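Local structure of transcriptional regulator, TetR family (Legionella pneumophila subsp. pneumophila str. Philadelphia 1, 3ON4) at residues A[133-138]-A[154-159]; A[89-94]-A[158-163]. The protein probably binds DNA as a TetR-family transcriptional regulator, through a predicted helix-turn-helix motif, and forms a two-subunit assembly. One frame throughout, in Å; residues are numbered along the deposited sequence.

Interaction 1 of 2, residues A[133-138]-A[154-159]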
loop_
_atom_site.group_PDB
_atom_site.type_symbol
_atom_site.label_atom_id
_atom_site.label_comp_id
_atom_site.label_asym_id
_atom_site.label_seq_id
_atom_site.Cartn_x
_atom_site.Cartn_y
_atom_site.Cartn_z
ATOM N N LEU A 133 13.922 -7.093 -7.274
ATOM C CA LEU A 133 14.414 -8.400 -6.847
ATOM C C LEU A 133 13.276 -9.414 -6.693
ATOM O O LEU A 133 13.387 -10.542 -7.155
ATOM C CB LEU A 133 15.162 -8.288 -5.533
ATOM C CG LEU A 133 15.864 -9.569 -5.074
ATOM C CD1 LEU A 133 17.269 -9.257 -4.534
ATOM C CD2 LEU A 133 15.005 -10.257 -4.050
ATOM N N ILE A 134 12.177 -8.977 -6.083
ATOM C CA ILE A 134 11.028 -9.840 -5.856
ATOM C C ILE A 134 10.389 -10.251 -7.173
ATOM O O ILE A 134 10.121 -11.427 -7.389
ATOM C CB ILE A 134 9.953 -9.182 -4.949
ATOM C CG1 ILE A 134 10.463 -8.942 -3.517
ATOM C CG2 ILE A 134 8.640 -10.017 -4.945
ATOM C CD1 ILE A 134 10.786 -10.161 -2.747
ATOM N N ILE A 135 10.179 -9.274 -8.060
ATOM C CA ILE A 135 9.558 -9.498 -9.361
ATOM C C ILE A 135 10.410 -10.424 -10.239
ATOM O O ILE A 135 9.893 -11.402 -10.808
ATOM C CB ILE A 135 9.260 -8.149 -10.039
ATOM C CG1 ILE A 135 8.159 -7.427 -9.237
ATOM C CG2 ILE A 135 8.922 -8.326 -11.529
ATOM C CD1 ILE A 135 8.032 -5.987 -9.559
ATOM N N GLU A 136 11.721 -10.165 -10.294
ATOM C CA GLU A 136 12.645 -11.045 -11.020
ATOM C C GLU A 136 12.615 -12.477 -10.462
ATOM O O GLU A 136 12.568 -13.430 -11.235
ATOM C CB GLU A 136 14.075 -10.481 -10.994
ATOM C CG GLU A 136 15.122 -11.305 -11.775
ATOM C CD GLU A 136 14.726 -11.559 -13.223
ATOM O OE1 GLU A 136 14.175 -10.631 -13.872
ATOM O OE2 GLU A 136 14.941 -12.694 -13.699
ATOM N N TRP A 137 12.620 -12.631 -9.137
ATOM C CA TRP A 137 12.549 -13.977 -8.532
ATOM C C TRP A 137 11.258 -14.711 -8.924
ATOM O O TRP A 137 11.285 -15.859 -9.391
ATOM C CB TRP A 137 12.616 -13.874 -7.020
ATOM C CG TRP A 137 12.704 -15.198 -6.379
ATOM C CD1 TRP A 137 13.832 -15.954 -6.189
ATOM C CD2 TRP A 137 11.617 -15.954 -5.848
ATOM N NE1 TRP A 137 13.507 -17.136 -5.574
ATOM C CE2 TRP A 137 12.152 -17.164 -5.359
ATOM C CE3 TRP A 137 10.232 -15.743 -5.775
ATOM C CZ2 TRP A 137 11.362 -18.140 -4.769
ATOM C CZ3 TRP A 137 9.443 -16.714 -5.188
ATOM C CH2 TRP A 137 10.011 -17.900 -4.682
ATOM N N LEU A 138 10.134 -14.033 -8.759
ATOM C CA LEU A 138 8.815 -14.573 -9.160
ATOM C C LEU A 138 8.725 -14.960 -10.650
ATOM O O LEU A 138 8.257 -16.060 -10.997
ATOM C CB LEU A 138 7.703 -13.557 -8.804
ATOM C CG LEU A 138 7.303 -13.391 -7.340
ATOM C CD1 LEU A 138 6.307 -12.242 -7.138
ATOM C CD2 LEU A 138 6.718 -14.721 -6.833
ATOM N N SER A 154 3.852 -10.655 -16.233
ATOM C CA SER A 154 2.512 -10.182 -15.915
ATOM C C SER A 154 1.993 -10.830 -14.628
ATOM O O SER A 154 1.437 -10.147 -13.739
ATOM C CB SER A 154 1.534 -10.461 -17.071
ATOM O OG SER A 154 0.198 -10.094 -16.697
ATOM N N LEU A 155 2.178 -12.144 -14.512
ATOM C CA LEU A 155 1.706 -12.857 -13.319
ATOM C C LEU A 155 2.551 -12.497 -12.093
ATOM O O LEU A 155 2.020 -12.366 -10.982
ATOM C CB LEU A 155 1.722 -14.376 -13.552
ATOM C CG LEU A 155 1.109 -15.298 -12.490
ATOM C CD1 LEU A 155 -0.253 -14.821 -12.038
ATOM C CD2 LEU A 155 1.005 -16.767 -13.023
ATOM N N ALA A 156 3.863 -12.360 -12.285
ATOM C CA ALA A 156 4.728 -11.940 -11.190
ATOM C C ALA A 156 4.217 -10.593 -10.636
ATOM O O ALA A 156 4.121 -10.406 -9.439
ATOM C CB ALA A 156 6.194 -11.830 -11.666
ATOM N N LYS A 157 3.881 -9.663 -11.522
ATOM C CA LYS A 157 3.387 -8.349 -11.092
ATOM C C LYS A 157 2.001 -8.400 -10.443
ATOM O O LYS A 157 1.751 -7.649 -9.513
ATOM C CB LYS A 157 3.441 -7.345 -12.245
ATOM C CG LYS A 157 4.911 -7.036 -12.639
ATOM C CD LYS A 157 5.047 -6.107 -13.793
ATOM C CE LYS A 157 6.531 -5.830 -14.057
ATOM N NZ LYS A 157 6.810 -5.195 -15.367
ATOM N N GLN A 158 1.121 -9.298 -10.896
ATOM C CA GLN A 158 -0.177 -9.462 -10.244
ATOM C C GLN A 158 -0.004 -10.004 -8.834
ATOM O O GLN A 158 -0.661 -9.564 -7.868
ATOM C CB GLN A 158 -1.085 -10.405 -11.046
ATOM C CG GLN A 158 -1.726 -9.798 -12.269
ATOM C CD GLN A 158 -2.548 -10.844 -13.007
ATOM O OE1 GLN A 158 -2.075 -11.959 -13.204
ATOM N NE2 GLN A 158 -3.774 -10.503 -13.389
ATOM N N ILE A 159 0.902 -10.972 -8.708
ATOM C CA ILE A 159 1.105 -11.613 -7.445
ATOM C C ILE A 159 1.619 -10.606 -6.423
ATOM O O ILE A 159 1.080 -10.538 -5.322
ATOM C CB ILE A 159 2.084 -12.800 -7.526
ATOM C CG1 ILE A 159 1.440 -13.982 -8.251
ATOM C CG2 ILE A 159 2.501 -13.259 -6.108
ATOM C CD1 ILE A 159 2.473 -15.043 -8.649
#
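Lys157 NZ is gripped by Asp175 of the second subunit in a salt bridge and by Thr177 of that subunit in a weak hydrogen bond, while Lys157 CE lies 4.3 Å from Ile135 CG2. Phe178 of the second subunit adds a cation-pi contact with Lys157 and packs on Ile135. No hydrogen bond joins the two segments themselves. Between them the side chains meet through apolar atoms, which also lie against two backbone carbonyl oxygens. Ala156 carries the close approach: its CB sits 3.7 Å from Leu138 CB and 3.8 Å from the backbone Ile135 O. The small methyl lets the helices come near, with the CA atoms of Leu138 and Ala156 5.3 Å apart and the segment axes 8.8 Å apart. Leu138 CD1 comes within 3.7 Å of Ala156 O and meets Ile159 CG2 at 4.1 Å. The Leu138 and Ile159 side chains cross obliquely. Ile88 of helix 84-98 touches both of them. The segments run at 129° to each other. This is helix-on-helix packing of the all-helical TetR-family C-terminal domain, next to the dimer interface.

Interaction 2 of 2, residues A[89-94]-A[158-163]; sequences QKFFDA and QIISLV
Phe91 and Phe92 of helix 84-98 meet Val163 of helix 149-173 inside the all-helical C-terminal domain of a TetR-family regulator. The segments run in nearly the same sense, 28° apart, but their axes stay 12.0 Å from each other. Large side chains therefore span the gap, and no backbone comes close. The nearest CA atoms, those of Phe92 and Val163, are 7.6 Å apart.

The tightest spot lies where Val163 CG2 is 3.9 Å from Phe92 CD1. Phe92 has CG anti to its backbone N (chi1 -171°), which puts CG nearer to Val163 CG2 than CB is. The Phe92 and Val163 side chains pass alongside each other, pointing opposite ways. The contacts of Phe91 are all longer. Val163 CG2 is 4.2 Å from Phe91 CE2, so one methyl still serves both rings. Phe91 and Val163 cross at a slant.

Ile134 and Leu138 of helix 121-144 pack on Phe91, and Phe92 also touches Val182 of helix 177-189. Lys90 is exposed, though it also touches Ile76 of helix 54-77. On segment 158-163, Ile160, Ser161 and Leu162 pack against the second subunit. The five residues that touch across the contact are all buried. At the Phe91 ring, Ile159 CG2 approaches CE2 at 4.3 Å, and Ile160 CD1 comes to the edge, near the ring plane, 4.5 Å from CZ.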
loop_
_atom_site.group_PDB
_atom_site.type_symbol
_atom_site.label_atom_id
_atom_site.label_comp_id
_atom_site.label_asym_id
_atom_site.label_seq_id
_atom_site.Cartn_x
_atom_site.Cartn_y
_atom_site.Cartn_z
ATOM N N GLN A 89 3.895 -20.458 -3.197
ATOM C CA GLN A 89 3.168 -20.590 -1.916
ATOM C C GLN A 89 4.090 -20.317 -0.715
ATOM O O GLN A 89 3.714 -19.619 0.244
ATOM C CB GLN A 89 2.500 -21.983 -1.797
ATOM C CG GLN A 89 1.350 -22.219 -2.803
ATOM C CD GLN A 89 0.871 -23.670 -2.871
ATOM O OE1 GLN A 89 1.640 -24.614 -2.651
ATOM N NE2 GLN A 89 -0.402 -23.852 -3.209
ATOM N N LYS A 90 5.310 -20.841 -0.768
ATOM C CA LYS A 90 6.260 -20.653 0.334
ATOM C C LYS A 90 6.791 -19.224 0.393
ATOM O O LYS A 90 7.087 -18.711 1.479
ATOM C CB LYS A 90 7.428 -21.650 0.242
ATOM C CG LYS A 90 7.045 -23.095 0.439
ATOM C CD LYS A 90 6.558 -23.442 1.856
ATOM C CE LYS A 90 6.177 -24.924 1.925
ATOM N NZ LYS A 90 5.566 -25.381 3.223
ATOM N N PHE A 91 6.907 -18.581 -0.768
ATOM C CA PHE A 91 7.222 -17.155 -0.827
ATOM C C PHE A 91 6.190 -16.363 -0.031
ATOM O O PHE A 91 6.555 -15.534 0.807
ATOM C CB PHE A 91 7.287 -16.677 -2.281
ATOM C CG PHE A 91 6.983 -15.225 -2.463
ATOM C CD1 PHE A 91 7.970 -14.267 -2.290
ATOM C CD2 PHE A 91 5.714 -14.816 -2.833
ATOM C CE1 PHE A 91 7.681 -12.929 -2.471
ATOM C CE2 PHE A 91 5.428 -13.482 -3.019
ATOM C CZ PHE A 91 6.393 -12.546 -2.840
ATOM N N PHE A 92 4.905 -16.626 -0.262
ATOM C CA PHE A 92 3.872 -15.919 0.499
ATOM C C PHE A 92 3.957 -16.222 2.000
ATOM O O PHE A 92 3.870 -15.294 2.822
ATOM C CB PHE A 92 2.478 -16.208 -0.044
ATOM C CG PHE A 92 1.395 -15.343 0.573
ATOM C CD1 PHE A 92 1.579 -13.978 0.724
ATOM C CD2 PHE A 92 0.207 -15.901 1.003
ATOM C CE1 PHE A 92 0.573 -13.175 1.293
ATOM C CE2 PHE A 92 -0.793 -15.102 1.583
ATOM C CZ PHE A 92 -0.603 -13.747 1.706
ATOM N N ASP A 93 4.167 -17.491 2.358
ATOM C CA ASP A 93 4.390 -17.863 3.775
ATOM C C ASP A 93 5.568 -17.084 4.386
ATOM O O ASP A 93 5.483 -16.580 5.517
ATOM C CB ASP A 93 4.618 -19.375 3.944
ATOM C CG ASP A 93 3.368 -20.224 3.666
ATOM O OD1 ASP A 93 2.215 -19.716 3.628
ATOM O OD2 ASP A 93 3.548 -21.453 3.517
ATOM N N ALA A 94 6.662 -16.957 3.637
ATOM C CA ALA A 94 7.832 -16.197 4.108
ATOM C C ALA A 94 7.491 -14.710 4.336
ATOM O O ALA A 94 7.939 -14.126 5.314
ATOM C CB ALA A 94 9.006 -16.330 3.139
ATOM N N GLN A 158 1.121 -9.298 -10.896
ATOM C CA GLN A 158 -0.177 -9.462 -10.244
ATOM C C GLN A 158 -0.004 -10.004 -8.834
ATOM O O GLN A 158 -0.661 -9.564 -7.868
ATOM C CB GLN A 158 -1.085 -10.405 -11.046
ATOM C CG GLN A 158 -1.726 -9.798 -12.269
ATOM C CD GLN A 158 -2.548 -10.844 -13.007
ATOM O OE1 GLN A 158 -2.075 -11.959 -13.204
ATOM N NE2 GLN A 158 -3.774 -10.503 -13.389
ATOM N N ILE A 159 0.902 -10.972 -8.708
ATOM C CA ILE A 159 1.105 -11.613 -7.445
ATOM C C ILE A 159 1.619 -10.606 -6.423
ATOM O O ILE A 159 1.080 -10.538 -5.322
ATOM C CB ILE A 159 2.084 -12.800 -7.526
ATOM C CG1 ILE A 159 1.440 -13.982 -8.251
ATOM C CG2 ILE A 159 2.501 -13.259 -6.108
ATOM C CD1 ILE A 159 2.473 -15.043 -8.649
ATOM N N ILE A 160 2.646 -9.829 -6.766
ATOM C CA ILE A 160 3.210 -8.895 -5.777
ATOM C C ILE A 160 2.222 -7.769 -5.486
ATOM O O ILE A 160 2.161 -7.295 -4.356
ATOM C CB ILE A 160 4.655 -8.372 -6.143
ATOM C CG1 ILE A 160 5.309 -7.608 -4.957
ATOM C CG2 ILE A 160 4.647 -7.523 -7.372
ATOM C CD1 ILE A 160 5.241 -8.296 -3.562
ATOM N N SER A 161 1.448 -7.349 -6.485
ATOM C CA SER A 161 0.400 -6.348 -6.255
ATOM C C SER A 161 -0.622 -6.878 -5.250
ATOM O O SER A 161 -1.024 -6.169 -4.312
ATOM C CB SER A 161 -0.299 -5.976 -7.561
ATOM O OG SER A 161 0.640 -5.452 -8.489
ATOM N N LEU A 162 -1.024 -8.136 -5.425
ATOM C CA LEU A 162 -2.039 -8.715 -4.572
ATOM C C LEU A 162 -1.497 -8.904 -3.159
ATOM O O LEU A 162 -2.208 -8.658 -2.198
ATOM C CB LEU A 162 -2.526 -10.038 -5.138
ATOM C CG LEU A 162 -3.765 -10.699 -4.568
ATOM C CD1 LEU A 162 -4.951 -9.716 -4.385
ATOM C CD2 LEU A 162 -4.158 -11.834 -5.505
ATOM N N VAL A 163 -0.250 -9.332 -3.049
ATOM C CA VAL A 163 0.394 -9.501 -1.752
ATOM C C VAL A 163 0.412 -8.161 -1.014
ATOM O O VAL A 163 0.016 -8.087 0.157
ATOM C CB VAL A 163 1.827 -10.056 -1.891
ATOM C CG1 VAL A 163 2.645 -9.842 -0.583
ATOM C CG2 VAL A 163 1.800 -11.525 -2.320
#

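Both interactions are buried. Both use helix 149-173, and their segments share Gln158 and Ile159. Interaction 1 sets helix 121-144 against it; interaction 2 sets helix 84-98 against it. Their centres are about 9 Å apart and they touch directly. Phe91 of interaction 2 joins them: its CB is 3.6 Å from Trp137 CZ3, and its CE1 is 3.9 Å from Ile134 CG2. The two contacts differ in build. Interaction 1 is a close crossing over a small alanine. Interaction 2 is wider, bridged by aromatic and branched side chains, and nearer the centre of the chain. Both border the second subunit, interaction 1 also through a salt bridge, interaction 2 chiefly by packing.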